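Local structure of MymaA.19257.a.B3 (Mycobacterium marinum, 6Q10) at residues G41-D46 and T116-L121; A50-D53 and T57-T60; P65-T70 and Q75-F80; Q85-A90 and D108-V113; N124-A129 and P144-K149. The protein is of unknown function, this chain being the soluble domain, with a LytR_C-family region, of a conserved, predicted transmembrane protein orthologous to Rv2700. All coordinates share one frame; numbering follows the deposited sequence.

Contact 1 of 5, residues G41-D46 and T116-L121; sequences GGQAAD and TDFTTL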
# COMPACT_ATOMS: atom_id res chain seq x y z
N GLY A 41 -11.08 -3.67 15.78
CA GLY A 41 -10.75 -5.08 15.84
C GLY A 41 -10.97 -5.76 14.50
O GLY A 41 -11.95 -5.50 13.80
N GLY A 42 -10.04 -6.64 14.15
CA GLY A 42 -10.12 -7.40 12.92
C GLY A 42 -9.87 -6.62 11.65
O GLY A 42 -9.91 -7.21 10.56
N GLN A 43 -9.57 -5.32 11.73
CA GLN A 43 -9.46 -4.55 10.50
C GLN A 43 -8.26 -4.98 9.65
O GLN A 43 -8.35 -4.99 8.42
CB GLN A 43 -9.37 -3.06 10.77
CG GLN A 43 -9.58 -2.29 9.48
CD GLN A 43 -9.65 -0.81 9.71
OE1 GLN A 43 -9.02 -0.29 10.63
NE2 GLN A 43 -10.41 -0.12 8.87
N ALA A 44 -7.13 -5.30 10.27
CA ALA A 44 -6.00 -5.74 9.45
C ALA A 44 -6.31 -7.04 8.73
O ALA A 44 -5.94 -7.20 7.57
CB ALA A 44 -4.72 -5.88 10.28
N ALA A 45 -6.99 -7.97 9.39
CA ALA A 45 -7.36 -9.22 8.73
C ALA A 45 -8.33 -8.96 7.58
O ALA A 45 -8.23 -9.60 6.53
CB ALA A 45 -7.97 -10.20 9.74
N ASP A 46 -9.29 -8.05 7.78
CA ASP A 46 -10.24 -7.72 6.73
C ASP A 46 -9.52 -7.15 5.52
O ASP A 46 -9.80 -7.55 4.37
CB ASP A 46 -11.28 -6.71 7.22
CG ASP A 46 -12.18 -7.28 8.28
OD1 ASP A 46 -12.34 -8.52 8.32
OD2 ASP A 46 -12.74 -6.48 9.07
N THR A 116 -6.45 5.19 12.30
CA THR A 116 -7.81 5.26 12.85
C THR A 116 -8.82 5.64 11.79
O THR A 116 -10.00 5.29 11.90
CB THR A 116 -7.88 6.27 13.99
OG1 THR A 116 -7.48 7.57 13.50
CG2 THR A 116 -6.99 5.86 15.13
N ASP A 117 -8.38 6.35 10.76
CA ASP A 117 -9.28 6.90 9.75
C ASP A 117 -9.47 5.98 8.55
O ASP A 117 -10.33 6.27 7.70
CB ASP A 117 -8.74 8.22 9.25
CG ASP A 117 -8.53 9.23 10.36
OD1 ASP A 117 -8.99 9.00 11.51
OD2 ASP A 117 -7.90 10.27 10.09
N PHE A 118 -8.68 4.93 8.42
CA PHE A 118 -8.85 4.00 7.32
C PHE A 118 -10.24 3.39 7.35
O PHE A 118 -10.74 3.00 8.41
CB PHE A 118 -7.80 2.89 7.38
CG PHE A 118 -7.71 2.09 6.12
CD1 PHE A 118 -8.51 0.98 5.94
CD2 PHE A 118 -6.84 2.48 5.12
CE1 PHE A 118 -8.43 0.26 4.75
CE2 PHE A 118 -6.76 1.75 3.94
CZ PHE A 118 -7.57 0.64 3.78
N THR A 119 -10.87 3.29 6.17
CA THR A 119 -12.15 2.58 6.06
C THR A 119 -11.99 1.38 5.13
O THR A 119 -11.92 0.25 5.62
CB THR A 119 -13.27 3.51 5.60
OG1 THR A 119 -12.87 4.21 4.41
CG2 THR A 119 -13.66 4.50 6.69
N THR A 120 -11.89 1.59 3.82
CA THR A 120 -11.78 0.52 2.85
C THR A 120 -10.68 0.84 1.84
O THR A 120 -10.23 1.98 1.71
CB THR A 120 -13.11 0.31 2.10
OG1 THR A 120 -13.40 1.49 1.35
CG2 THR A 120 -14.25 0.06 3.07
N LEU A 121 -10.22 -0.20 1.14
CA LEU A 121 -9.35 0.02 -0.00
C LEU A 121 -10.07 0.86 -1.06
O LEU A 121 -11.30 0.82 -1.20
CB LEU A 121 -8.92 -1.31 -0.62
CG LEU A 121 -8.11 -2.25 0.27
CD1 LEU A 121 -7.86 -3.51 -0.51
CD2 LEU A 121 -6.82 -1.57 0.64

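Contact 2 of 5, residues A50-D53 and T57-T60; sequences ALKD and TQPT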
# COMPACT_ATOMS: atom_id res chain seq x y z
N ALA A 50 -9.03 -8.47 1.69
CA ALA A 50 -9.42 -7.68 0.52
C ALA A 50 -8.29 -7.57 -0.49
O ALA A 50 -8.52 -7.63 -1.71
CB ALA A 50 -9.89 -6.29 0.96
N LEU A 51 -7.05 -7.41 -0.00
CA LEU A 51 -5.87 -7.40 -0.87
C LEU A 51 -5.70 -8.74 -1.58
O LEU A 51 -5.41 -8.80 -2.78
CB LEU A 51 -4.62 -7.07 -0.06
CG LEU A 51 -4.53 -5.63 0.44
CD1 LEU A 51 -3.35 -5.55 1.37
CD2 LEU A 51 -4.30 -4.66 -0.76
N LYS A 52 -5.83 -9.84 -0.83
CA LYS A 52 -5.75 -11.16 -1.46
C LYS A 52 -6.78 -11.28 -2.58
O LYS A 52 -6.47 -11.79 -3.66
CB LYS A 52 -5.96 -12.25 -0.41
CG LYS A 52 -5.66 -13.65 -0.96
CD LYS A 52 -5.87 -14.71 0.10
CE LYS A 52 -5.61 -16.10 -0.45
NZ LYS A 52 -5.37 -17.06 0.66
N ASP A 53 -8.00 -10.80 -2.34
CA ASP A 53 -9.05 -10.91 -3.36
C ASP A 53 -8.70 -10.13 -4.62
O ASP A 53 -9.15 -10.52 -5.72
CB ASP A 53 -10.38 -10.41 -2.79
CG ASP A 53 -10.94 -11.33 -1.74
OD1 ASP A 53 -10.48 -12.49 -1.68
OD2 ASP A 53 -11.85 -10.90 -1.00
N THR A 57 -0.41 -11.51 -3.38
CA THR A 57 -0.02 -12.69 -2.62
C THR A 57 -0.49 -12.52 -1.19
O THR A 57 -0.34 -11.44 -0.62
CB THR A 57 1.49 -12.87 -2.68
OG1 THR A 57 1.87 -12.98 -4.06
CG2 THR A 57 1.89 -14.13 -1.94
N GLN A 58 -1.08 -13.58 -0.64
CA GLN A 58 -1.77 -13.48 0.64
C GLN A 58 -1.01 -12.62 1.65
O GLN A 58 0.06 -13.02 2.12
CB GLN A 58 -2.00 -14.86 1.24
CG GLN A 58 -2.44 -14.83 2.71
CD GLN A 58 -3.92 -14.54 2.88
OE1 GLN A 58 -4.75 -15.45 2.80
NE2 GLN A 58 -4.26 -13.28 3.14
N PRO A 59 -1.53 -11.46 2.01
CA PRO A 59 -0.84 -10.63 3.00
C PRO A 59 -1.03 -11.19 4.39
O PRO A 59 -1.95 -11.96 4.67
CB PRO A 59 -1.51 -9.26 2.86
CG PRO A 59 -2.07 -9.26 1.52
CD PRO A 59 -2.54 -10.66 1.29
N THR A 60 -0.13 -10.78 5.28
CA THR A 60 -0.25 -11.15 6.68
C THR A 60 -1.05 -10.07 7.41
O THR A 60 -1.33 -8.99 6.86
CB THR A 60 1.14 -11.34 7.29
OG1 THR A 60 1.76 -10.07 7.47
CG2 THR A 60 2.01 -12.18 6.40

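Contact 3 of 5, residues P65-T70 and Q75-F80; sequences PVYADT and QGQIRF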
# COMPACT_ATOMS: atom_id res chain seq x y z
N PRO A 65 3.56 -2.67 15.94
CA PRO A 65 4.32 -2.40 17.17
C PRO A 65 4.78 -0.95 17.32
O PRO A 65 5.08 -0.54 18.46
CB PRO A 65 5.51 -3.36 17.08
CG PRO A 65 5.68 -3.66 15.65
CD PRO A 65 4.33 -3.45 14.95
N VAL A 66 4.83 -0.18 16.23
CA VAL A 66 5.34 1.19 16.32
C VAL A 66 4.34 2.07 17.06
O VAL A 66 4.66 2.72 18.06
CB VAL A 66 5.67 1.75 14.93
CG1 VAL A 66 6.13 3.21 15.07
CG2 VAL A 66 6.75 0.91 14.26
N TYR A 67 3.10 2.07 16.58
CA TYR A 67 2.02 2.82 17.22
C TYR A 67 1.21 1.94 18.18
O TYR A 67 -0.01 1.95 18.19
CB TYR A 67 1.11 3.45 16.16
CG TYR A 67 1.80 4.54 15.36
CD1 TYR A 67 1.72 5.88 15.76
CD2 TYR A 67 2.55 4.24 14.25
CE1 TYR A 67 2.36 6.88 15.05
CE2 TYR A 67 3.19 5.23 13.52
CZ TYR A 67 3.11 6.54 13.93
OH TYR A 67 3.75 7.52 13.19
N ALA A 68 1.92 1.17 19.00
CA ALA A 68 1.24 0.23 19.89
C ALA A 68 0.51 0.95 21.03
O ALA A 68 -0.52 0.46 21.51
CB ALA A 68 2.24 -0.78 20.45
N ASP A 69 1.03 2.08 21.50
CA ASP A 69 0.47 2.73 22.68
C ASP A 69 -0.39 3.94 22.37
O ASP A 69 -1.16 4.37 23.23
CB ASP A 69 1.60 3.14 23.63
CG ASP A 69 2.30 1.94 24.22
OD1 ASP A 69 1.59 1.08 24.76
OD2 ASP A 69 3.55 1.86 24.13
N THR A 70 -0.25 4.49 21.17
CA THR A 70 -1.12 5.53 20.63
C THR A 70 -1.53 5.09 19.24
O THR A 70 -0.70 4.63 18.46
CB THR A 70 -0.40 6.87 20.53
OG1 THR A 70 0.77 6.71 19.72
CG2 THR A 70 -0.00 7.38 21.91
N GLN A 75 -5.13 8.20 7.79
CA GLN A 75 -5.50 7.00 7.03
C GLN A 75 -4.53 5.86 7.30
O GLN A 75 -4.95 4.70 7.41
CB GLN A 75 -5.51 7.25 5.53
CG GLN A 75 -6.58 8.20 5.08
CD GLN A 75 -8.00 7.65 5.19
OE1 GLN A 75 -8.32 6.62 4.62
NE2 GLN A 75 -8.85 8.37 5.93
N GLY A 76 -3.24 6.14 7.33
CA GLY A 76 -2.26 5.10 7.61
C GLY A 76 -0.94 5.39 6.94
O GLY A 76 -0.66 6.49 6.51
N GLN A 77 -0.10 4.36 6.88
CA GLN A 77 1.26 4.50 6.35
C GLN A 77 1.58 3.30 5.48
O GLN A 77 1.01 2.22 5.67
CB GLN A 77 2.33 4.56 7.46
CG GLN A 77 2.11 5.71 8.38
CD GLN A 77 3.03 5.70 9.57
OE1 GLN A 77 3.58 4.65 9.96
NE2 GLN A 77 3.21 6.88 10.18
N ILE A 78 2.48 3.48 4.52
CA ILE A 78 3.09 2.36 3.82
C ILE A 78 4.58 2.43 4.09
O ILE A 78 5.21 3.45 3.79
CB ILE A 78 2.79 2.40 2.31
CG1 ILE A 78 1.28 2.35 2.08
CG2 ILE A 78 3.46 1.20 1.60
CD1 ILE A 78 0.89 2.60 0.61
N ARG A 79 5.12 1.39 4.72
CA ARG A 79 6.51 1.36 5.16
C ARG A 79 7.26 0.31 4.35
O ARG A 79 6.76 -0.81 4.17
CB ARG A 79 6.62 1.05 6.64
CG ARG A 79 5.82 1.95 7.58
CD ARG A 79 5.95 1.41 8.99
NE ARG A 79 5.08 2.15 9.90
CZ ARG A 79 4.61 1.68 11.04
NH1 ARG A 79 4.92 0.44 11.43
NH2 ARG A 79 3.80 2.43 11.80
N PHE A 80 8.44 0.66 3.86
CA PHE A 80 9.14 -0.22 2.93
C PHE A 80 10.61 0.17 2.90
O PHE A 80 11.00 1.24 3.38
CB PHE A 80 8.56 -0.11 1.51
CG PHE A 80 8.54 1.30 0.99
CD1 PHE A 80 9.54 1.77 0.17
CD2 PHE A 80 7.50 2.15 1.34
CE1 PHE A 80 9.52 3.07 -0.29
CE2 PHE A 80 7.48 3.46 0.87
CZ PHE A 80 8.50 3.92 0.06

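Contact 4 of 5, residues Q85-A90 and D108-V113; sequences QATAAA and DSVDLV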
# COMPACT_ATOMS: atom_id res chain seq x y z
N GLN A 85 10.13 -1.00 -3.10
CA GLN A 85 9.42 0.21 -3.52
C GLN A 85 8.35 -0.09 -4.57
O GLN A 85 7.30 0.57 -4.57
CB GLN A 85 10.40 1.28 -4.02
CG GLN A 85 11.12 1.00 -5.31
CD GLN A 85 11.98 2.18 -5.74
OE1 GLN A 85 12.27 3.07 -4.93
NE2 GLN A 85 12.38 2.20 -7.01
N ALA A 86 8.56 -1.07 -5.46
CA ALA A 86 7.51 -1.37 -6.43
C ALA A 86 6.30 -2.00 -5.77
O ALA A 86 5.16 -1.73 -6.18
CB ALA A 86 8.04 -2.28 -7.54
N THR A 87 6.50 -2.84 -4.75
CA THR A 87 5.37 -3.33 -4.00
C THR A 87 4.64 -2.19 -3.31
O THR A 87 3.40 -2.13 -3.32
CB THR A 87 5.83 -4.37 -2.99
OG1 THR A 87 6.30 -5.51 -3.72
CG2 THR A 87 4.68 -4.78 -2.09
N ALA A 88 5.39 -1.28 -2.71
CA ALA A 88 4.74 -0.15 -2.05
C ALA A 88 3.92 0.66 -3.05
O ALA A 88 2.83 1.15 -2.73
CB ALA A 88 5.78 0.73 -1.37
N ALA A 89 4.43 0.80 -4.29
CA ALA A 89 3.69 1.54 -5.30
C ALA A 89 2.37 0.85 -5.63
O ALA A 89 1.36 1.51 -5.90
CB ALA A 89 4.53 1.69 -6.57
N ALA A 90 2.39 -0.50 -5.66
CA ALA A 90 1.17 -1.25 -5.90
C ALA A 90 0.17 -1.07 -4.75
O ALA A 90 -1.02 -0.85 -5.00
CB ALA A 90 1.50 -2.75 -6.09
N ASP A 108 12.36 -7.04 0.79
CA ASP A 108 11.37 -6.45 -0.11
C ASP A 108 9.97 -6.43 0.49
O ASP A 108 9.00 -6.20 -0.24
CB ASP A 108 11.38 -7.21 -1.45
CG ASP A 108 11.10 -8.68 -1.30
OD1 ASP A 108 10.90 -9.17 -0.17
OD2 ASP A 108 11.09 -9.38 -2.33
N SER A 109 9.85 -6.65 1.80
CA SER A 109 8.54 -6.64 2.42
C SER A 109 8.05 -5.21 2.55
O SER A 109 8.82 -4.25 2.60
CB SER A 109 8.59 -7.29 3.80
OG SER A 109 9.39 -6.51 4.69
N VAL A 110 6.73 -5.09 2.61
CA VAL A 110 6.07 -3.79 2.74
C VAL A 110 4.98 -3.90 3.80
O VAL A 110 4.21 -4.87 3.81
CB VAL A 110 5.48 -3.38 1.39
CG1 VAL A 110 4.64 -2.12 1.56
CG2 VAL A 110 6.61 -3.17 0.37
N ASP A 111 4.92 -2.91 4.71
CA ASP A 111 3.86 -2.86 5.71
C ASP A 111 2.83 -1.81 5.32
O ASP A 111 3.18 -0.65 5.15
CB ASP A 111 4.44 -2.53 7.08
CG ASP A 111 5.50 -3.52 7.55
OD1 ASP A 111 5.47 -4.68 7.10
OD2 ASP A 111 6.37 -3.15 8.36
N LEU A 112 1.56 -2.22 5.21
CA LEU A 112 0.42 -1.31 5.09
C LEU A 112 -0.14 -1.15 6.49
O LEU A 112 -0.64 -2.12 7.08
CB LEU A 112 -0.64 -1.86 4.13
CG LEU A 112 -1.94 -1.07 4.15
CD1 LEU A 112 -1.73 0.40 3.72
CD2 LEU A 112 -2.92 -1.80 3.21
N VAL A 113 0.02 0.05 7.06
CA VAL A 113 -0.34 0.33 8.44
C VAL A 113 -1.66 1.09 8.44
O VAL A 113 -1.73 2.19 7.87
CB VAL A 113 0.75 1.13 9.15
CG1 VAL A 113 0.43 1.22 10.66
CG2 VAL A 113 2.10 0.44 8.93
O HOH W 1 7.34 -7.26 -1.99

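Contact 5 of 5, residues N124-A129 and P144-K149; sequences NDDIDA and PTLIAK. With EDO (1,2-ethanediol), chain C.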
# COMPACT_ATOMS: atom_id res chain seq x y z
N ASN A 124 -11.82 2.30 -8.29
CA ASN A 124 -12.54 3.06 -9.29
C ASN A 124 -12.07 2.52 -10.62
O ASN A 124 -11.25 1.60 -10.66
CB ASN A 124 -12.33 4.58 -9.13
CG ASN A 124 -10.88 4.99 -9.23
OD1 ASN A 124 -10.12 4.49 -10.05
ND2 ASN A 124 -10.48 5.91 -8.35
N ASP A 125 -12.60 3.07 -11.72
CA ASP A 125 -12.24 2.53 -13.03
C ASP A 125 -10.75 2.70 -13.30
O ASP A 125 -10.12 1.81 -13.88
CB ASP A 125 -13.08 3.20 -14.12
CG ASP A 125 -14.50 2.67 -14.16
OD1 ASP A 125 -14.80 1.68 -13.46
OD2 ASP A 125 -15.31 3.25 -14.92
N ASP A 126 -10.16 3.82 -12.90
CA ASP A 126 -8.73 4.02 -13.16
C ASP A 126 -7.88 3.02 -12.37
O ASP A 126 -6.96 2.40 -12.92
CB ASP A 126 -8.32 5.45 -12.79
CG ASP A 126 -8.91 6.50 -13.73
OD1 ASP A 126 -9.41 6.15 -14.83
OD2 ASP A 126 -8.89 7.69 -13.34
N ILE A 127 -8.14 2.90 -11.06
CA ILE A 127 -7.38 1.95 -10.25
C ILE A 127 -7.54 0.54 -10.80
O ILE A 127 -6.58 -0.21 -10.93
CB ILE A 127 -7.82 2.04 -8.78
CG1 ILE A 127 -7.39 3.40 -8.17
CG2 ILE A 127 -7.31 0.86 -8.00
CD1 ILE A 127 -8.09 3.74 -6.85
N ASP A 128 -8.78 0.17 -11.13
CA ASP A 128 -9.03 -1.18 -11.63
C ASP A 128 -8.27 -1.43 -12.93
O ASP A 128 -7.75 -2.53 -13.14
CB ASP A 128 -10.52 -1.40 -11.83
CG ASP A 128 -11.27 -1.47 -10.50
OD1 ASP A 128 -10.65 -1.24 -9.43
OD2 ASP A 128 -12.49 -1.74 -10.53
N ALA A 129 -8.20 -0.42 -13.80
CA ALA A 129 -7.43 -0.55 -15.03
C ALA A 129 -5.97 -0.80 -14.73
O ALA A 129 -5.34 -1.69 -15.32
CB ALA A 129 -7.61 0.70 -15.90
N PRO A 144 1.09 4.72 -17.26
CA PRO A 144 1.67 5.77 -16.40
C PRO A 144 0.80 7.00 -16.27
O PRO A 144 0.87 7.68 -15.24
CB PRO A 144 2.99 6.09 -17.11
CG PRO A 144 2.74 5.72 -18.52
CD PRO A 144 1.89 4.49 -18.46
N THR A 145 -0.01 7.32 -17.28
CA THR A 145 -0.92 8.46 -17.17
C THR A 145 -1.99 8.23 -16.11
O THR A 145 -2.35 9.16 -15.37
CB THR A 145 -1.60 8.75 -18.51
OG1 THR A 145 -0.62 9.01 -19.51
CG2 THR A 145 -2.54 9.96 -18.39
N LEU A 146 -2.56 7.03 -16.07
CA LEU A 146 -3.54 6.74 -15.03
C LEU A 146 -2.88 6.74 -13.67
O LEU A 146 -3.48 7.21 -12.70
CB LEU A 146 -4.22 5.39 -15.26
CG LEU A 146 -5.09 5.27 -16.48
CD1 LEU A 146 -5.73 3.90 -16.43
CD2 LEU A 146 -6.13 6.36 -16.54
N ILE A 147 -1.68 6.15 -13.55
CA ILE A 147 -1.02 6.14 -12.25
C ILE A 147 -0.82 7.57 -11.76
O ILE A 147 -1.10 7.91 -10.60
CB ILE A 147 0.31 5.37 -12.32
CG1 ILE A 147 0.00 3.90 -12.55
CG2 ILE A 147 1.11 5.59 -11.04
CD1 ILE A 147 1.23 3.04 -12.93
N ALA A 148 -0.30 8.42 -12.65
CA ALA A 148 -0.10 9.82 -12.30
C ALA A 148 -1.41 10.48 -11.91
O ALA A 148 -1.46 11.20 -10.91
CB ALA A 148 0.57 10.56 -13.45
N LYS A 149 -2.49 10.19 -12.65
CA LYS A 149 -3.78 10.82 -12.36
C LYS A 149 -4.32 10.39 -11.00
O LYS A 149 -4.86 11.21 -10.25
CB LYS A 149 -4.79 10.51 -13.47
CG LYS A 149 -6.19 11.03 -13.13
CD LYS A 149 -7.22 10.55 -14.14
CE LYS A 149 -8.64 10.85 -13.67
NZ LYS A 149 -9.66 10.23 -14.57
C1 EDO C . -9.62 4.94 -18.44
O1 EDO C . -10.90 5.42 -18.87
C2 EDO C . -9.77 3.80 -17.44
O2 EDO C . -10.63 4.21 -16.37
O HOH W 2 -9.99 8.24 -16.39

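Contact 1 of 5, residues G41-D46 and T116-L121
The F118 ring receives the side-chain amide of Q43 at its edge, close to the ring plane, with NE2 of Q43 3.7 Å from CD1 of F118; CD2 of L121 lies in plane at the ring edge as well. NE2 of Q43 donates to the carbonyl O of F118 over 3.2 Å, and the bond is fairly straight at 159°. The acceptor lies almost in the amide plane of Q43, yet on the carbonyl side the nitrogen stands well above the plane, 66° out of it, so no lone pair of F118 O is used. A second carbonyl, O of T119, lies 3.6 Å from the same NE2. Q43 is the first residue of helix 43-54, just after G42 at the N-cap, and the contact ties this helix start to the loop that leaves strand 110-114. With CG of Q43 anti to its backbone nitrogen (chi1 -167°) and the chain extended beyond, the amide spans the gap between backbones. OE1 of Q43 accepts a hydrogen bond from OG of S38, which fixes the other end of the amide, while F118 also packs on V47.

Contact 2 of 5, residues A50-D53 and T57-T60
OE1 of Q58 takes the shortest polar bond here, a 2.7 Å hydrogen bond from NZ of K52. The ammonium comes from above the amide carbonyl plane of Q58, 44° out of it, and so is not on a lone pair. The lysine chain is extended all the way from CG, and its methylenes run past the same amide: CD of K52 is 3.4 Å from CD of Q58. Q58 folds back to meet it through a bend at chi2 (81°). The other end of that amide is held too, since NE2 of Q58 donates to the carbonyl O of P59 over 3.1 Å, in the carbonyl plane and on a lone pair, although the angle at the hydrogen is only 136°. Q58 was modelled in two conformers, so this polar pairing describes one of them. These residues flank the turn between helix 43-54 and strand 60-63, which lies on the return leg of a beta-alpha-beta crossover from strand 32-36 through helix 43-54 to the parallel outermost strand 60-63. Next to the polar pair the contact turns apolar. The P59 ring puts CG against CB of L51 at 3.7 Å, with CD1 of L51 also touching CG, while CD of P59 lies 4.0 Å from the backbone N of K52. L51 and P59 both reach V34 of strand 32-36, and L51 packs on L121 as well.

Contact 3 of 5, residues P65-T70 and Q75-F80
Strand 76-80 runs extended while 65-70 is an irregular loop well off from it, the CA atoms of V66 and R79 being 11.2 Å apart, so side chains, not backbone, do the bridging. The strand is an inner member of the mixed sheet, between 99-102 and 110-114, and Q77 and R79 reach from the same side of it to the loop that follows strand 60-63. OE1 of Q77 is gripped twice by R79, side-on, with NE and NH2 each 2.9 Å away and the oxygen in the guanidinium plane; NE approaches nearly along the C=O axis. That pins the amide, whose NE2 then donates to OH of Y67 at 3.1 Å through a bent bond of 141°. The tyrosine ring and the amide are turned 74° against each other. On the arginine, NH2 meets the ring of Y67 at its edge, 3.3 Å from CD2, with ring and guanidinium planes only 28° apart. NH1 of R79 forms a salt bridge with D64, whose carboxylate also accepts from the backbone N of V66 and of Y67, which links loop and guanidinium through one acid. Coming from the opposite direction, V66 puts CG2 3.4 Å from NH1 of R79.

Contact 4 of 5, residues Q85-A90 and D108-V113
T87 turns its methyl, CG2, anti to the backbone nitrogen (chi1 -67° for OG1), while V110 has CG1 in that place (chi1 173°) and CG2 beside its own nitrogen; these settings bring the two CG2 methyls together at 3.5 Å. The setting is helix-on-sheet packing in an alpha/beta fold: helix 85-94 lies against the inner strand 110-114, and the nearest CA atoms, A88 and V110, are 6.2 Å apart. The small side chain of A88 is consistent with this close approach. The T87 and V110 side chains slide past each other in opposite directions, and CG2 of V110 also touches CB of T87. The second methyl of V110, CG1, serves the next helix residue, lying 4.2 Å from CB of A88, and the CG2 methyl reaches the backbone N of A88 at 3.8 Å. No direct hydrogen bond joins the two segments, so apolar contact carries the packing. Neighbouring strands complete the core around it. A88 packs on I78 and F80 of strand 76-80, V110 on I78, and T87 on V32 of strand 32-36. The next strand residue belongs to a polar cluster instead: D111 makes salt bridges to R105 and R33, one through each carboxylate oxygen. In the loop leading into the strand, the one polar link across the contact is a water. The torsion that sends the T87 methyl to V110 leaves OG1 beside the backbone nitrogen, and from there OG1 meets the water at 2.7 Å. The same water donates to the carbonyl O of D108 at 2.6 Å.

Contact 5 of 5, residues N124-A129 and P144-K149
Helices 125-132 and 144-153 cross about midway between perpendicular and antiparallel, their short segments 125-129 and 144-149 lying 9.5 Å apart at closest approach with N-to-C directions 133° apart. D126 carries most of the chemistry. Its OD2 forms a salt bridge with NZ of K149 at 2.9 Å, using the syn lone pair, and the two side chains cross at about a right angle. K149 gets there fully stretched, with CG anti to its backbone nitrogen (chi1 174°), so that the tail of the chain also passes the carboxylate and CE lies 3.2 Å from OD2 of D126. The other oxygen is busy too. A water donates to OD1 of D126 and accepts from NZ of K149, closing a second route between the charges, and O2 of a 1,2-ethanediol, probably from the crystallisation liquor, donates to OD1 of D126 at 2.8 Å. L146 packs against both D126 and A129 with its two methyls divided: CD2 lies 3.7 Å from OD1 of D126, and CD1 is 3.7 Å from CB of A129. The start of helix 125-132 is capped by N124, whose OD1 accepts from the backbone N of I127 at 2.7 Å in an almost straight bond of 174°. This is a surface contact of two helices that follow the sheet in the chain. L146 and I147 pack on V130 of helix 125-132, D126 and I127 touch I150 of helix 144-153, and I147 reaches P24 in a loop.

Contacts 1 and 4 are buried, contacts 2 and 3 partly so, and contact 5 lies on the surface. Contact 4, nearest the centre of the chain, relies on apolar packing with one water at its end, whereas contact 5 combines a surface salt bridge with a leucine-alanine contact. Contacts 1 and 2 share helix 43-54, and L121 of the first packs on A50 of the second. Contacts 3 and 4 meet in the sheet, where probable backbone hydrogen bonds pair R79 with D111 and Q77 with V113. Amide side chains serve contacts 1, 2 and 3, joining loops to a helix or strand. Contact 5 touches none of contacts 2, 3 and 4; it and contact 3 lie on opposite sides of the chain's centre.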